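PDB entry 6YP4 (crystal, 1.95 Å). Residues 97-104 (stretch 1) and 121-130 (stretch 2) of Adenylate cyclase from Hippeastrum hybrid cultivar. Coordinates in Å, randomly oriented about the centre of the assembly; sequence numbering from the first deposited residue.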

# COMPACT_ATOMS: atom_id res chain seq x y z
N ASN A 97 15.06 3.43 24.69
CA ASN A 97 14.85 4.36 25.81
C ASN A 97 13.51 5.05 25.65
O ASN A 97 13.44 6.21 25.23
N PRO A 98 12.40 4.37 25.98
CA PRO A 98 11.09 4.99 25.76
C PRO A 98 10.83 6.20 26.64
O PRO A 98 9.91 6.97 26.33
N SER A 99 11.62 6.42 27.70
CA SER A 99 11.50 7.64 28.49
C SER A 99 12.03 8.87 27.76
O SER A 99 11.90 9.98 28.28
N LYS A 100 12.64 8.69 26.59
CA LYS A 100 13.08 9.80 25.75
C LYS A 100 12.15 10.02 24.57
O LYS A 100 12.49 10.78 23.66
N MET A 101 10.97 9.37 24.58
CA MET A 101 10.11 9.34 23.41
C MET A 101 9.70 10.73 22.96
O MET A 101 9.63 11.01 21.76
N GLY A 102 9.41 11.62 23.91
CA GLY A 102 8.94 12.94 23.56
C GLY A 102 9.99 13.78 22.86
O GLY A 102 9.67 14.57 21.96
N SER A 103 11.24 13.64 23.26
CA SER A 103 12.29 14.36 22.54
C SER A 103 12.61 13.66 21.22
O SER A 103 12.83 14.31 20.20
N LEU A 104 12.59 12.32 21.21
CA LEU A 104 12.92 11.60 19.99
C LEU A 104 11.87 11.81 18.90
O LEU A 104 12.20 11.92 17.71
N ALA A 121 2.70 14.15 29.61
CA ALA A 121 3.83 15.06 29.71
C ALA A 121 4.58 15.12 28.38
O ALA A 121 4.84 14.09 27.76
N ASP A 122 4.90 16.34 27.95
CA ASP A 122 5.40 16.53 26.59
C ASP A 122 6.72 15.81 26.35
O ASP A 122 7.02 15.43 25.21
N ASP A 123 7.53 15.61 27.40
CA ASP A 123 8.84 15.00 27.23
C ASP A 123 8.81 13.47 27.20
O ASP A 123 9.81 12.86 26.80
N GLY A 124 7.71 12.85 27.61
CA GLY A 124 7.57 11.41 27.49
C GLY A 124 8.33 10.57 28.50
O GLY A 124 8.46 9.36 28.30
N GLY A 125 8.84 11.17 29.59
CA GLY A 125 9.55 10.41 30.60
C GLY A 125 8.72 9.33 31.27
O GLY A 125 9.28 8.48 31.97
N GLU A 126 7.41 9.35 31.05
CA GLU A 126 6.47 8.41 31.62
C GLU A 126 6.29 7.14 30.79
O GLU A 126 5.75 6.15 31.30
N PHE A 127 6.71 7.15 29.53
CA PHE A 127 6.35 6.06 28.65
C PHE A 127 7.23 4.83 28.85
O PHE A 127 8.41 4.93 29.19
N VAL A 128 6.60 3.67 28.64
CA VAL A 128 7.23 2.36 28.77
C VAL A 128 6.77 1.51 27.59
O VAL A 128 5.74 1.77 26.96
N CYS A 129 7.56 0.47 27.28
CA CYS A 129 7.21 -0.48 26.22
C CYS A 129 6.36 -1.59 26.80
O CYS A 129 6.70 -2.17 27.84
N LEU A 130 5.25 -1.90 26.12
CA LEU A 130 4.35 -2.98 26.51
C LEU A 130 4.78 -4.33 25.96
O LEU A 130 4.18 -5.34 26.33

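How does the contact begin, where stretch 1 leaves its preceding helix? Asn-97 takes no part through its side chain, which points away with chi1 at m; its backbone O accepts from Lys-100 N at 2.9 Å and helps to shape the turn. Pro-98 is the first residue to point toward stretch 2. Its ring, puckered C-gamma endo, lies against the start of the strand: Pro-98 CG is 4.2 Å from Val-128 CA and 4.1 Å from Cys-129 N. The proline therefore packs on backbone, for the Val-128 side chain (chi1 m) points away and that of Cys-129 (chi1 t) sideways. Pro-98 O also approaches Phe-127 CB at 3.7 Å.

What do Ser-99 and Lys-100 add, if neither side chain points in? Ser-99 has chi1 at p and its CB points sideways, yet the residue passes close to the glycine turn. Two CA-H...O contacts run in opposite senses here, Ser-99 CA to Gly-124 O at 3.5 Å and Gly-125 CA to Ser-99 O at 3.3 Å, so the two backbones lie almost against each other. Lys-100 points away, with chi1 and chi2 both at m, and its long chain contributes almost nothing. Its role is local: at the N-cap position, its carbonyl O receives Ser-103 OG at 2.9 Å and Leu-104 N at 2.9 Å.

Which side chains form the buried apolar pair? Met-101 points toward stretch 2; chi1 t and chi2 t extend the chain and carry its sulfur to the Phe-127 ring, while chi3 at m sets the terminal methyl. That ring, with chi1 at m, belongs to a side chain also directed toward the other stretch. Met-101 SD sits over one face, 4.3 Å from the centroid of the Phe-127 ring and 25° off the ring normal, a sulfur-aromatic contact; the nearest atoms are Met-101 SD and Phe-127 CD1, 4.0 Å apart.

Why is there no side chain at the tightest part of the helix contact? A CB on Gly-102 would lie 2.3 Å from Asp-122 O, a clash, and one on Gly-124 would lie 2.7 Å from Gly-102 N; the positive phi of Gly-124 also favours glycine. Without side chains in the way, Gly-102 N gives a weak hydrogen bond to Asp-123 O at 3.2 Å, bent to 128°, and Gly-102 CA makes a CA-H...O contact with Asp-122 O at 3.6 Å. Asp-123, with chi1 at p, points sideways and bonds within its own stretch, Asp-123 OD1 accepting a weak bond from Gly-125 N at 3.3 Å.

Does solvent take part at the end of the contact? Water 1 lies 2.9 Å from Gly-102 O and 2.9 Å from Asp-122 O, well placed to donate to either and so to link the stretches, though it has more acceptors in reach than protons. The Asp-122 side chain, chi1 t, starts sideways but its end comes nearer, although this residue is poorly ordered. Beyond Gly-102, Ser-103 (chi1 p) points sideways, and Leu-104 makes no contact.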

# COMPACT_ATOMS: atom_id res chain seq x y z
CB ASN A 97 15.96 5.41 25.90
CG ASN A 97 17.34 4.80 26.04
OD1 ASN A 97 17.69 4.28 27.10
ND2 ASN A 97 18.14 4.91 24.99
CB PRO A 98 10.10 3.85 26.04
CG PRO A 98 10.88 2.78 26.69
CD PRO A 98 12.30 2.93 26.28
CB SER A 99 12.23 7.49 29.82
OG SER A 99 13.60 7.18 29.63
CB LYS A 100 14.51 9.55 25.24
CG LYS A 100 15.60 9.52 26.31
CD LYS A 100 15.71 10.87 27.00
CE LYS A 100 17.16 11.25 27.30
NZ LYS A 100 17.57 12.55 26.67
CB MET A 101 8.87 8.49 23.71
CG MET A 101 7.83 8.50 22.61
SD MET A 101 6.42 7.44 22.94
CE MET A 101 7.26 5.92 23.37
CB SER A 103 13.53 14.50 23.43
OG SER A 103 14.08 13.24 23.76
CB LEU A 104 13.09 10.11 20.29
CG LEU A 104 14.30 9.71 21.14
CD1 LEU A 104 14.18 8.26 21.58
CD2 LEU A 104 15.60 9.93 20.40
CB ALA A 121 4.77 14.62 30.84
CB ASP A 122 5.54 18.02 26.29
CG ASP A 122 5.96 18.29 24.86
OD1 ASP A 122 5.13 18.11 23.95
OD2 ASP A 122 7.13 18.68 24.65
CB ASP A 123 9.78 15.48 28.35
CG ASP A 123 9.45 14.86 29.69
OD1 ASP A 123 8.31 14.42 29.90
OD2 ASP A 123 10.35 14.83 30.56
CB GLU A 126 5.12 9.12 31.76
CG GLU A 126 4.98 10.14 30.63
CD GLU A 126 3.76 11.01 30.72
OE1 GLU A 126 3.04 10.95 31.75
OE2 GLU A 126 3.53 11.76 29.75
CB PHE A 127 6.39 6.50 27.19
CG PHE A 127 5.16 7.21 26.78
CD1 PHE A 127 4.17 6.56 26.07
CD2 PHE A 127 4.96 8.53 27.16
CE1 PHE A 127 3.01 7.21 25.71
CE2 PHE A 127 3.81 9.19 26.81
CZ PHE A 127 2.83 8.54 26.09
CB VAL A 128 6.86 1.67 30.11
CG1 VAL A 128 7.25 2.57 31.32
CG2 VAL A 128 5.37 1.37 30.15
CB CYS A 129 8.47 -1.07 25.57
SG CYS A 129 8.17 -2.13 24.12
CB LEU A 130 2.92 -2.65 26.06
CG LEU A 130 2.33 -1.29 26.43
CD1 LEU A 130 0.87 -1.21 26.01
CD2 LEU A 130 2.43 -1.04 27.93
O HOH W 1 7.69 16.62 22.64